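Local atomic coordinates of endoglucanase EG-II (Hypocrea jecorina, PDB entry 3QR3), a protein that hydrolyses internal beta-1,4-glucosidic bonds in cellulose, using a TIM-barrel catalytic domain of glycoside hydrolase family 5. Residues N9-D14 and G296-T301; I45-H50 and N313-T318; S268-M273 and S322-R327. One frame throughout, in Å; residues are numbered along the deposited sequence. Where two conformers were deposited one is given.

Interaction 1: N9-D14 and G296-T301; sequences NIAGFD and GSFDST
The first and last strands of the TIM barrel, 5-11 and 287-296, close the parallel sheet here, where their ends give way to loops. Ala11 pairs with Gly296 in a parallel bridge, and the strand junction is fastened by the amide of Ser297, whose N donates a hydrogen bond to Ala11 O at 2.9 Å. That bond bends moderately (N-H...O 154°), with the donor above the carbonyl plane rather than along a lone pair. Ser297 OG, set beside its own backbone N (chi1 -67°), passes over Gly12 at 3.9 Å from CA and hydrogen-bonds to the carbonyl of Tyr29. A CB on Gly12 would run into that hydroxyl, and one on Gly296 would strike Ala11 N, so the chains close up where both residues lack side chains. Ile10 points away from Gly296 yet touches it with the branch anti to the backbone N: its CG2 rests 3.6 Å from Gly296 CA. Phe298 also keeps its CG beside the backbone N, and the ring swings back toward the strand until CE2 reaches Ala11 CB at 3.5 Å, an oblique approach to the ring. Tyr302 stacks on the same ring, while Phe15 and Trp293 meet it at steeper angles, so the methyl of Ala11 joins an aromatic cluster. Beyond the strand the chain turns, and Asp14 folds back (chi1 59°) so that its OD1 accepts a hydrogen bond from Gly12 N, 2.7 Å away and nearly along the C-O axis.

Interaction 2: I45-H50 and N313-T318; sequences IGQMQH and NSWTDT
Helix residues 45-50 lie beside the short strand 315-316, the backbones coming nearest at His50 and Trp315, whose CA atoms are 7.0 Å apart. Both side chains point at the opposing segment and cover each other by mutual CH-pi contacts. His50 CB stands over the five-membered ring of Trp315, 3.9 Å from its centroid, and Trp315 CB lies over one face of the imidazole, 3.7 Å from that centroid. The ring planes are only 22° apart, but they are offset so far that they hardly overlap. With CG anti to the backbone N (chi1 153°), His50 holds its imidazole tip to tip with Asp317: NE2 donates to OD2 across 2.6 Å, almost straight at 170°. The acceptor lies in the imidazole plane, whereas the donor sits above the carboxylate plane. Asp55 brings a second carboxylate close to Asp317, which would probably raise the proton affinity of the imidazole or of one acid. ND1 is buried with no partner in the model. The six-membered part of the indole passes near the helix, its CZ3 4.0 Å from Gln47 CG. A water joins Gly46 O (2.6 Å) to Gln49 NE2 and, weakly, to Trp315 NE1. An alanine at His50 removes the NE2 donor and the face under Trp315 CB, though not the CB over the indole, and would probably leave strand 315-316 less firmly held. Thus the first helix of the barrel is covered by a hairpin strand following the last barrel strand, tied down by a His-carboxylate hydrogen bond.

Interaction 3: S268-M273 and S322-R327; sequences SCIQDM and SSCLAR
The side chain of Cys324 is directed toward helix 267-281 and enters between Ile270 and Met273, one turn apart on that helix. Its SG, placed beside the backbone N (chi1 -65°), comes to 3.2 Å from Ile270 O, against the backbone rather than against a side-chain tip. The same sulfur is joined to Cys274 in a disulfide, so it has no hydrogen to give that carbonyl. Met273, three residues beyond Ile270, meets the CB of Cys324. Its CG is anti to the backbone N (chi1 177°), which carries it to 3.8 Å from Cys324 CB, and the chain then bends at chi2 and chi3. Leu325 crosses Met273 obliquely and offers one methyl branch, CD2, 4.2 Å from the same CG. Met273 CG thus touches two consecutive residues of the second helix. On the solvent side Ile270 spreads its branches over Ser323: CG2 lies 4.1 Å from Ser323 CB, and CD1 equally close to Ser323 OG. That hydroxyl is turned to its own helix, bonding to the carbonyl of Ser319, so Ile270 meets it only by van der Waals contact. Cys269 extends the covalent bracing of helix 267-281 through its disulfide to Cys233. Side-chain contacts here are mostly carbon and sulfur, with the Ile270 carbonyl against the disulfide sulfur; the two segments meet by van der Waals packing without polar pairing, and the adjoining Cys274-Cys324 bond supplies the covalent tie.

Along the chain the three contacts interleave. Interaction 1 and interaction 2 have centres 13 Å apart and touch directly: Gln47 OE1 accepts from Gly296 N at 2.8 Å, a probable hydrogen bond, and Ile10 CG1 packs on Met48 CG at 3.8 Å. Interaction 2 meets interaction 3 through Asp317 CB and Ser322 CB, 4.0 Å apart, where strand 315-316 runs on into helix 319-325. Interactions 1 and 3 do not touch, their nearest atoms being about 8 Å apart. Interaction 1 lies at the C-terminal ends of strands 5-11 and 287-296, the barrel end where, by inference from the fold, the active site probably opens. A bound magnesium ion lies about 4 Å from the Trp315 side chain.

Interaction 1: N9-D14 and G296-T301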
ATOM      1  N   ASN A   9      -4.215  -3.621  -4.776  1.00 14.29           N
ATOM      2  CA  ASN A   9      -2.880  -3.260  -5.226  1.00 13.51           C
ATOM      3  C   ASN A   9      -2.723  -3.567  -6.709  1.00 20.18           C
ATOM      4  O   ASN A   9      -3.007  -4.684  -7.133  1.00 19.72           O
ATOM      5  CB  ASN A   9      -1.863  -4.080  -4.453  1.00 17.05           C
ATOM      6  CG  ASN A   9      -1.601  -3.521  -3.070  1.00 18.19           C
ATOM      7  OD1 ASN A   9      -0.665  -2.759  -2.886  1.00 15.18           O
ATOM      8  ND2 ASN A   9      -2.428  -3.896  -2.100  1.00 13.23           N
ATOM      9  N   ILE A  10      -2.297  -2.568  -7.482  1.00 18.54           N
ATOM     10  CA  ILE A  10      -2.026  -2.714  -8.913  1.00 18.03           C
ATOM     11  C   ILE A  10      -0.513  -2.770  -9.067  1.00 18.50           C
ATOM     12  O   ILE A  10       0.139  -1.743  -9.224  1.00 14.91           O
ATOM     13  CB  ILE A  10      -2.582  -1.509  -9.704  1.00 17.33           C
ATOM     14  CG1 ILE A  10      -4.050  -1.263  -9.326  1.00 11.76           C
ATOM     15  CG2 ILE A  10      -2.430  -1.728 -11.217  1.00 18.11           C
ATOM     16  CD1 ILE A  10      -4.997  -2.381  -9.779  1.00 14.51           C
ATOM     17  N   ALA A  11       0.038  -3.976  -8.986  1.00 18.67           N
ATOM     18  CA  ALA A  11       1.483  -4.170  -8.861  1.00 22.33           C
ATOM     19  C   ALA A  11       2.213  -4.228 -10.210  1.00 17.98           C
ATOM     20  O   ALA A  11       1.592  -4.386 -11.260  1.00 19.29           O
ATOM     21  CB  ALA A  11       1.773  -5.436  -8.036  1.00 15.66           C
ATOM     22  N   GLY A  12       3.539  -4.118 -10.167  1.00 17.28           N
ATOM     23  CA  GLY A  12       4.353  -4.212 -11.367  1.00 15.59           C
ATOM     24  C   GLY A  12       5.536  -3.258 -11.387  1.00 19.77           C
ATOM     25  O   GLY A  12       6.658  -3.649 -11.763  1.00 17.94           O
ATOM     26  N   PHE A  13       5.313  -2.006 -10.987  1.00 18.04           N
ATOM     27  CA  PHE A  13       6.427  -1.056 -10.876  1.00 14.84           C
ATOM     28  C   PHE A  13       7.390  -1.514  -9.771  1.00 23.88           C
ATOM     29  O   PHE A  13       8.503  -0.984  -9.624  1.00 19.02           O
ATOM     30  CB  PHE A  13       5.940   0.372 -10.609  1.00 17.83           C
ATOM     31  CG  PHE A  13       5.583   1.159 -11.861  1.00 15.62           C
ATOM     32  CD1 PHE A  13       6.569   1.709 -12.658  1.00 15.66           C
ATOM     33  CD2 PHE A  13       4.257   1.388 -12.198  1.00 18.25           C
ATOM     34  CE1 PHE A  13       6.244   2.452 -13.790  1.00 14.34           C
ATOM     35  CE2 PHE A  13       3.921   2.122 -13.329  1.00 16.45           C
ATOM     36  CZ  PHE A  13       4.926   2.652 -14.130  1.00 22.20           C
ATOM     37  N   ASP A  14       6.964  -2.514  -9.006  1.00 16.43           N
ATOM     38  CA  ASP A  14       7.778  -3.037  -7.916  1.00 18.83           C
ATOM     39  C   ASP A  14       8.374  -4.409  -8.216  1.00 18.25           C
ATOM     40  O   ASP A  14       9.081  -4.976  -7.378  1.00 19.32           O
ATOM     41  CB  ASP A  14       6.924  -3.164  -6.662  1.00 19.44           C
ATOM     42  CG  ASP A  14       5.750  -4.081  -6.875  1.00 19.90           C
ATOM     43  OD1 ASP A  14       5.109  -3.958  -7.939  1.00 18.70           O
ATOM     44  OD2 ASP A  14       5.477  -4.931  -6.005  1.00 24.34           O
ATOM     45  N   GLY A 296      -2.919  -5.939 -11.154  1.00 17.54           N
ATOM     46  CA  GLY A 296      -1.932  -5.254 -11.969  1.00 12.51           C
ATOM     47  C   GLY A 296      -1.225  -6.284 -12.840  1.00 17.70           C
ATOM     48  O   GLY A 296      -1.874  -6.995 -13.610  1.00 19.94           O
ATOM     49  N   SER A 297       0.095  -6.389 -12.697  1.00 17.10           N
ATOM     50  CA  SER A 297       0.906  -7.239 -13.570  1.00 17.22           C
ATOM     51  C   SER A 297       0.968  -8.710 -13.144  1.00 15.87           C
ATOM     52  O   SER A 297       1.565  -9.529 -13.835  1.00 22.03           O
ATOM     53  CB  SER A 297       2.317  -6.660 -13.739  1.00 17.22           C
ATOM     54  OG  SER A 297       2.277  -5.438 -14.468  1.00 17.88           O
ATOM     55  N   PHE A 298       0.337  -9.051 -12.025  1.00 17.13           N
ATOM     56  CA  PHE A 298       0.161 -10.461 -11.672  1.00 20.34           C
ATOM     57  C   PHE A 298      -0.820 -11.093 -12.649  1.00 21.79           C
ATOM     58  O   PHE A 298      -1.757 -10.433 -13.098  1.00 23.99           O
ATOM     59  CB  PHE A 298      -0.368 -10.621 -10.248  1.00 13.96           C
ATOM     60  CG  PHE A 298       0.635 -10.282  -9.176  1.00 17.01           C
ATOM     61  CD1 PHE A 298       1.752 -11.073  -8.979  1.00 18.43           C
ATOM     62  CD2 PHE A 298       0.430  -9.189  -8.336  1.00 20.54           C
ATOM     63  CE1 PHE A 298       2.669 -10.773  -7.988  1.00 24.14           C
ATOM     64  CE2 PHE A 298       1.333  -8.882  -7.334  1.00 17.76           C
ATOM     65  CZ  PHE A 298       2.463  -9.670  -7.163  1.00 23.43           C
ATOM     66  N   ASP A 299      -0.608 -12.357 -13.001  1.00 24.30           N
ATOM     67  CA  ASP A 299      -1.545 -13.034 -13.898  1.00 23.89           C
ATOM     68  C   ASP A 299      -2.222 -14.220 -13.222  1.00 23.86           C
ATOM     69  O   ASP A 299      -2.146 -14.375 -12.007  1.00 20.08           O
ATOM     70  CB  ASP A 299      -0.879 -13.426 -15.226  1.00 29.12           C
ATOM     71  CG  ASP A 299       0.182 -14.505 -15.068  1.00 28.98           C
ATOM     72  OD1 ASP A 299       0.239 -15.150 -14.001  1.00 29.18           O
ATOM     73  OD2 ASP A 299       0.948 -14.725 -16.033  1.00 40.37           O
ATOM     74  N   SER A 300      -2.899 -15.044 -14.009  1.00 22.05           N
ATOM     75  CA  SER A 300      -3.766 -16.085 -13.466  1.00 19.31           C
ATOM     76  C   SER A 300      -3.008 -17.135 -12.650  1.00 24.46           C
ATOM     77  O   SER A 300      -3.619 -17.925 -11.929  1.00 20.17           O
ATOM     78  CB  SER A 300      -4.527 -16.785 -14.603  1.00 20.86           C
ATOM     79  OG  SER A 300      -3.617 -17.397 -15.503  1.00 24.93           O
ATOM     80  N   THR A 301      -1.682 -17.148 -12.759  1.00 17.15           N
ATOM     81  CA  THR A 301      -0.894 -18.199 -12.127  1.00 17.33           C
ATOM     82  C   THR A 301      -0.378 -17.793 -10.749  1.00 22.94           C
ATOM     83  O   THR A 301       0.128 -18.620  -9.991  1.00 21.43           O
ATOM     84  CB  THR A 301       0.284 -18.625 -13.021  1.00 23.65           C
ATOM     85  OG1 THR A 301       1.189 -17.528 -13.179  1.00 26.24           O
ATOM     86  CG2 THR A 301      -0.231 -19.064 -14.401  1.00 18.98           C
TER

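Interaction 2: I45-H50 and N313-T318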
ATOM      1  N   ILE A  45      -4.624   0.247 -15.943  1.00 16.91           N
ATOM      2  CA  ILE A  45      -5.612   1.308 -15.974  1.00 22.21           C
ATOM      3  C   ILE A  45      -6.977   0.754 -16.352  1.00 24.51           C
ATOM      4  O   ILE A  45      -7.985   1.131 -15.766  1.00 22.47           O
ATOM      5  CB  ILE A  45      -5.197   2.441 -16.920  1.00 22.60           C
ATOM      6  CG1 ILE A  45      -3.935   3.117 -16.369  1.00 22.75           C
ATOM      7  CG2 ILE A  45      -6.333   3.438 -17.065  1.00 26.00           C
ATOM      8  CD1 ILE A  45      -3.521   4.374 -17.096  1.00 23.04           C
ATOM      9  N   GLY A  46      -6.999  -0.153 -17.326  1.00 21.23           N
ATOM     10  CA  GLY A  46      -8.213  -0.864 -17.676  1.00 23.83           C
ATOM     11  C   GLY A  46      -8.736  -1.691 -16.513  1.00 23.58           C
ATOM     12  O   GLY A  46      -9.945  -1.784 -16.312  1.00 21.38           O
ATOM     13  N   GLN A  47      -7.832  -2.294 -15.744  1.00 14.22           N
ATOM     14  CA  GLN A  47      -8.253  -3.044 -14.559  1.00 18.93           C
ATOM     15  C   GLN A  47      -8.923  -2.107 -13.560  1.00 18.72           C
ATOM     16  O   GLN A  47     -10.026  -2.381 -13.075  1.00 19.23           O
ATOM     17  CB  GLN A  47      -7.071  -3.744 -13.882  1.00 14.39           C
ATOM     18  CG  GLN A  47      -6.545  -4.969 -14.598  1.00 20.27           C
ATOM     19  CD  GLN A  47      -5.273  -5.496 -13.964  1.00 21.36           C
ATOM     20  OE1 GLN A  47      -5.113  -5.448 -12.741  1.00 19.14           O
ATOM     21  NE2 GLN A  47      -4.355  -5.992 -14.788  1.00 16.05           N
ATOM     22  N   MET A  48      -8.257  -1.002 -13.249  1.00 16.30           N
ATOM     23  CA  MET A  48      -8.813  -0.042 -12.289  1.00 20.88           C
ATOM     24  C   MET A  48     -10.207   0.440 -12.705  1.00 19.75           C
ATOM     25  O   MET A  48     -11.099   0.577 -11.871  1.00 19.08           O
ATOM     26  CB  MET A  48      -7.872   1.149 -12.095  1.00 18.48           C
ATOM     27  CG  MET A  48      -6.599   0.812 -11.311  1.00 19.77           C
ATOM     28  SD  MET A  48      -5.649   2.276 -10.846  1.00 24.02           S
ATOM     29  CE  MET A  48      -5.013   2.785 -12.442  1.00 20.29           C
ATOM     30  N   GLN A  49     -10.395   0.685 -13.997  1.00 21.39           N
ATOM     31  CA  GLN A  49     -11.684   1.177 -14.478  1.00 20.62           C
ATOM     32  C   GLN A  49     -12.784   0.145 -14.206  1.00 20.23           C
ATOM     33  O   GLN A  49     -13.877   0.490 -13.759  1.00 21.61           O
ATOM     34  CB  GLN A  49     -11.613   1.524 -15.966  1.00 23.34           C
ATOM     35  CG  GLN A  49     -12.895   2.113 -16.526  1.00 28.13           C
ATOM     36  CD  GLN A  49     -12.850   2.280 -18.033  1.00 39.18           C
ATOM     37  OE1 GLN A  49     -13.415   3.226 -18.579  1.00 45.69           O
ATOM     38  NE2 GLN A  49     -12.178   1.354 -18.714  1.00 47.98           N
ATOM     39  N   HIS A  50     -12.481  -1.120 -14.470  1.00 18.91           N
ATOM     40  CA  HIS A  50     -13.377  -2.217 -14.120  1.00 23.01           C
ATOM     41  C   HIS A  50     -13.666  -2.263 -12.614  1.00 18.50           C
ATOM     42  O   HIS A  50     -14.817  -2.376 -12.197  1.00 21.34           O
ATOM     43  CB  HIS A  50     -12.781  -3.549 -14.586  1.00 18.64           C
ATOM     44  CG  HIS A  50     -13.230  -4.730 -13.787  1.00 19.95           C
ATOM     45  ND1 HIS A  50     -14.512  -5.239 -13.862  1.00 23.88           N
ATOM     46  CD2 HIS A  50     -12.567  -5.512 -12.902  1.00 21.02           C
ATOM     47  CE1 HIS A  50     -14.619  -6.280 -13.056  1.00 22.47           C
ATOM     48  NE2 HIS A  50     -13.453  -6.466 -12.459  1.00 25.70           N
ATOM     49  N   ASN A 313     -14.113  -7.170 -24.332  1.00 60.32           N
ATOM     50  CA  ASN A 313     -14.614  -5.962 -23.677  1.00 62.49           C
ATOM     51  C   ASN A 313     -15.370  -6.257 -22.383  1.00 64.51           C
ATOM     52  O   ASN A 313     -16.073  -5.396 -21.851  1.00 67.60           O
ATOM     53  CB  ASN A 313     -15.499  -5.152 -24.630  1.00 62.76           C
ATOM     54  N   SER A 314     -15.230  -7.482 -21.886  1.00 59.65           N
ATOM     55  CA  SER A 314     -15.794  -7.848 -20.593  1.00 47.94           C
ATOM     56  C   SER A 314     -14.704  -8.306 -19.646  1.00 48.53           C
ATOM     57  O   SER A 314     -13.758  -8.976 -20.056  1.00 45.85           O
ATOM     58  CB  SER A 314     -16.836  -8.958 -20.742  1.00 53.02           C
ATOM     59  OG  SER A 314     -18.143  -8.421 -20.809  1.00 63.20           O
ATOM     60  N   TRP A 315     -14.836  -7.944 -18.374  1.00 37.38           N
ATOM     61  CA  TRP A 315     -13.912  -8.424 -17.358  1.00 31.66           C
ATOM     62  C   TRP A 315     -14.606  -9.416 -16.443  1.00 34.28           C
ATOM     63  O   TRP A 315     -15.786  -9.263 -16.131  1.00 39.40           O
ATOM     64  CB  TRP A 315     -13.382  -7.271 -16.518  1.00 33.98           C
ATOM     65  CG  TRP A 315     -12.628  -6.236 -17.277  1.00 31.83           C
ATOM     66  CD1 TRP A 315     -13.152  -5.151 -17.911  1.00 29.08           C
ATOM     67  CD2 TRP A 315     -11.207  -6.169 -17.466  1.00 25.92           C
ATOM     68  NE1 TRP A 315     -12.148  -4.414 -18.488  1.00 29.52           N
ATOM     69  CE2 TRP A 315     -10.943  -5.016 -18.227  1.00 25.77           C
ATOM     70  CE3 TRP A 315     -10.135  -6.973 -17.066  1.00 23.96           C
ATOM     71  CZ2 TRP A 315      -9.654  -4.641 -18.595  1.00 24.13           C
ATOM     72  CZ3 TRP A 315      -8.848  -6.599 -17.429  1.00 32.29           C
ATOM     73  CH2 TRP A 315      -8.620  -5.444 -18.191  1.00 30.01           C
ATOM     74  N   THR A 316     -13.867 -10.433 -16.019  1.00 27.65           N
ATOM     75  CA  THR A 316     -14.339 -11.369 -15.009  1.00 28.00           C
ATOM     76  C   THR A 316     -13.352 -11.371 -13.846  1.00 26.55           C
ATOM     77  O   THR A 316     -12.145 -11.451 -14.069  1.00 25.35           O
ATOM     78  CB  THR A 316     -14.454 -12.792 -15.574  1.00 33.08           C
ATOM     79  OG1 THR A 316     -15.159 -12.746 -16.817  1.00 46.22           O
ATOM     80  CG2 THR A 316     -15.206 -13.698 -14.611  1.00 36.01           C
ATOM     81  N   ASP A 317     -13.863 -11.284 -12.617  1.00 23.89           N
ATOM     82  CA  ASP A 317     -13.014 -11.221 -11.423  1.00 27.93           C
ATOM     83  C   ASP A 317     -12.627 -12.600 -10.928  1.00 23.59           C
ATOM     84  O   ASP A 317     -13.290 -13.573 -11.249  1.00 22.75           O
ATOM     85  CB  ASP A 317     -13.732 -10.473 -10.291  1.00 19.76           C
ATOM     86  CG  ASP A 317     -13.748  -8.979 -10.512  1.00 28.10           C
ATOM     87  OD1 ASP A 317     -14.829  -8.368 -10.366  1.00 24.86           O
ATOM     88  OD2 ASP A 317     -12.678  -8.417 -10.850  1.00 22.25           O
ATOM     89  N   THR A 318     -11.562 -12.683 -10.134  1.00 20.25           N
ATOM     90  CA  THR A 318     -11.231 -13.940  -9.475  1.00 21.89           C
ATOM     91  C   THR A 318     -12.301 -14.207  -8.421  1.00 20.54           C
ATOM     92  O   THR A 318     -13.079 -13.320  -8.089  1.00 19.45           O
ATOM     93  CB  THR A 318      -9.813 -13.914  -8.838  1.00 19.60           C
ATOM     94  OG1 THR A 318      -9.824 -13.122  -7.641  1.00 19.89           O
ATOM     95  CG2 THR A 318      -8.802 -13.350  -9.822  1.00 17.78           C
TER
HETATM   96  O   HOH W   1     -11.789  -1.350 -18.151  0.85 20.20           O

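Interaction 3: S268-M273 and S322-R327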
ATOM      1  N   SER A 268     -11.573 -21.890   1.627  1.00 21.17           N
ATOM      2  CA  SER A 268     -11.084 -21.476   2.951  1.00 22.73           C
ATOM      3  C   SER A 268     -10.909 -19.961   3.063  1.00 20.21           C
ATOM      4  O   SER A 268     -11.215 -19.367   4.101  1.00 21.73           O
ATOM      5  CB  SER A 268      -9.772 -22.184   3.307  1.00 24.86           C
ATOM      6  OG  SER A 268      -8.721 -21.814   2.430  1.00 24.84           O
ATOM      7  N   CYS A 269     -10.415 -19.339   1.993  1.00 21.45           N
ATOM      8  CA  CYS A 269     -10.196 -17.891   1.989  1.00 20.18           C
ATOM      9  C   CYS A 269     -11.483 -17.121   1.726  1.00 23.09           C
ATOM     10  O   CYS A 269     -11.683 -16.032   2.268  1.00 25.82           O
ATOM     11  CB  CYS A 269      -9.135 -17.503   0.965  1.00 21.43           C
ATOM     12  SG  CYS A 269      -7.536 -18.261   1.299  1.00 31.48           S
ATOM     13  N   ILE A 270     -12.350 -17.676   0.886  1.00 22.55           N
ATOM     14  CA  ILE A 270     -13.658 -17.072   0.665  1.00 21.44           C
ATOM     15  C   ILE A 270     -14.383 -16.946   1.997  1.00 26.14           C
ATOM     16  O   ILE A 270     -15.044 -15.947   2.258  1.00 30.93           O
ATOM     17  CB  ILE A 270     -14.496 -17.864  -0.357  1.00 24.90           C
ATOM     18  CG1 ILE A 270     -13.948 -17.612  -1.769  1.00 21.32           C
ATOM     19  CG2 ILE A 270     -15.969 -17.470  -0.254  1.00 23.74           C
ATOM     20  CD1 ILE A 270     -14.559 -18.485  -2.853  1.00 26.91           C
ATOM     21  N   GLN A 271     -14.229 -17.946   2.859  1.00 26.85           N
ATOM     22  CA  GLN A 271     -14.836 -17.870   4.183  0.60 23.65           C
ATOM     23  C   GLN A 271     -14.085 -16.908   5.103  1.00 27.81           C
ATOM     24  O   GLN A 271     -14.688 -15.987   5.652  1.00 22.48           O
ATOM     25  CB  GLN A 271     -14.967 -19.249   4.840  0.60 25.97           C
ATOM     26  CG  GLN A 271     -15.484 -19.166   6.281  0.60 31.40           C
ATOM     27  CD  GLN A 271     -15.857 -20.517   6.871  0.60 35.84           C
ATOM     28  OE1 GLN A 271     -15.955 -20.668   8.091  0.60 37.54           O
ATOM     29  NE2 GLN A 271     -16.066 -21.503   6.009  0.60 33.33           N
ATOM     30  N   ASP A 272     -12.776 -17.106   5.262  1.00 24.97           N
ATOM     31  CA  ASP A 272     -11.983 -16.303   6.194  1.00 19.48           C
ATOM     32  C   ASP A 272     -11.842 -14.837   5.796  1.00 18.05           C
ATOM     33  O   ASP A 272     -11.895 -13.947   6.646  1.00 21.46           O
ATOM     34  CB  ASP A 272     -10.599 -16.924   6.415  1.00 23.76           C
ATOM     35  CG  ASP A 272     -10.660 -18.229   7.194  1.00 29.54           C
ATOM     36  OD1 ASP A 272     -11.763 -18.604   7.649  1.00 27.37           O
ATOM     37  OD2 ASP A 272      -9.604 -18.882   7.352  1.00 29.53           O
ATOM     38  N   MET A 273     -11.655 -14.576   4.510  1.00 19.65           N
ATOM     39  CA  MET A 273     -11.516 -13.200   4.061  1.00 20.79           C
ATOM     40  C   MET A 273     -12.817 -12.443   4.245  1.00 22.47           C
ATOM     41  O   MET A 273     -12.812 -11.259   4.579  1.00 21.82           O
ATOM     42  CB  MET A 273     -11.078 -13.123   2.603  1.00 19.59           C
ATOM     43  CG  MET A 273     -10.991 -11.694   2.080  1.00 23.94           C
ATOM     44  SD  MET A 273      -9.730 -10.722   2.945  1.00 24.77           S
ATOM     45  CE  MET A 273      -8.218 -11.438   2.300  1.00 19.79           C
ATOM     46  N   SER A 322     -14.457 -11.300  -6.353  1.00 20.94           N
ATOM     47  CA  SER A 322     -15.888 -11.308  -6.615  1.00 24.25           C
ATOM     48  C   SER A 322     -16.690 -11.602  -5.352  1.00 24.68           C
ATOM     49  O   SER A 322     -17.674 -10.917  -5.063  1.00 28.41           O
ATOM     50  CB  SER A 322     -16.222 -12.335  -7.701  1.00 26.53           C
ATOM     51  OG  SER A 322     -17.618 -12.473  -7.838  1.00 37.82           O
ATOM     52  N   SER A 323     -16.260 -12.612  -4.596  1.00 24.44           N
ATOM     53  CA  SER A 323     -16.995 -13.045  -3.409  1.00 22.10           C
ATOM     54  C   SER A 323     -16.758 -12.180  -2.163  1.00 31.21           C
ATOM     55  O   SER A 323     -17.636 -12.095  -1.318  1.00 24.01           O
ATOM     56  CB  SER A 323     -16.648 -14.499  -3.053  1.00 22.30           C
ATOM     57  OG  SER A 323     -16.806 -15.377  -4.161  1.00 30.92           O
ATOM     58  N   CYS A 324     -15.593 -11.539  -2.036  1.00 22.95           N
ATOM     59  CA  CYS A 324     -15.223 -10.918  -0.760  0.80 21.71           C
ATOM     60  C   CYS A 324     -14.808  -9.450  -0.805  1.00 26.76           C
ATOM     61  O   CYS A 324     -15.168  -8.675   0.081  1.00 31.70           O
ATOM     62  CB  CYS A 324     -14.121 -11.735  -0.076  1.00 26.87           C
ATOM     63  SG  CYS A 324     -14.652 -13.381   0.419  1.00 37.78           S
ATOM     64  N   LEU A 325     -14.033  -9.064  -1.808  1.00 20.61           N
ATOM     65  CA  LEU A 325     -13.508  -7.704  -1.838  1.00 22.25           C
ATOM     66  C   LEU A 325     -14.445  -6.720  -2.516  1.00 23.04           C
ATOM     67  O   LEU A 325     -14.569  -5.574  -2.075  1.00 21.75           O
ATOM     68  CB  LEU A 325     -12.137  -7.673  -2.511  1.00 22.37           C
ATOM     69  CG  LEU A 325     -11.129  -8.614  -1.861  1.00 29.53           C
ATOM     70  CD1 LEU A 325      -9.773  -8.482  -2.530  1.00 29.90           C
ATOM     71  CD2 LEU A 325     -11.023  -8.320  -0.370  1.00 25.67           C
ATOM     72  N   ALA A 326     -15.094  -7.175  -3.584  1.00 23.69           N
ATOM     73  CA  ALA A 326     -15.928  -6.320  -4.415  1.00 23.70           C
ATOM     74  C   ALA A 326     -17.113  -5.774  -3.635  1.00 27.36           C
ATOM     75  O   ALA A 326     -17.602  -6.409  -2.708  1.00 23.74           O
ATOM     76  CB  ALA A 326     -16.414  -7.085  -5.642  1.00 19.61           C
ATOM     77  N   ARG A 327     -17.569  -4.587  -4.014  1.00 22.70           N
ATOM     78  CA  ARG A 327     -18.783  -4.021  -3.452  1.00 22.95           C
ATOM     79  C   ARG A 327     -19.751  -3.771  -4.584  1.00 30.12           C
ATOM     80  O   ARG A 327     -19.776  -2.679  -5.144  1.00 29.61           O
ATOM     81  CB  ARG A 327     -18.472  -2.706  -2.746  1.00 24.05           C
ATOM     82  CG  ARG A 327     -17.637  -2.863  -1.489  1.00 27.65           C
ATOM     83  CD  ARG A 327     -17.282  -1.500  -0.896  1.00 26.64           C
ATOM     84  NE  ARG A 327     -17.008  -1.588   0.531  1.00 27.85           N
ATOM     85  CZ  ARG A 327     -16.621  -0.559   1.276  1.00 30.38           C
ATOM     86  NH1 ARG A 327     -16.449   0.641   0.726  1.00 23.19           N
ATOM     87  NH2 ARG A 327     -16.403  -0.730   2.571  1.00 27.26           N
TER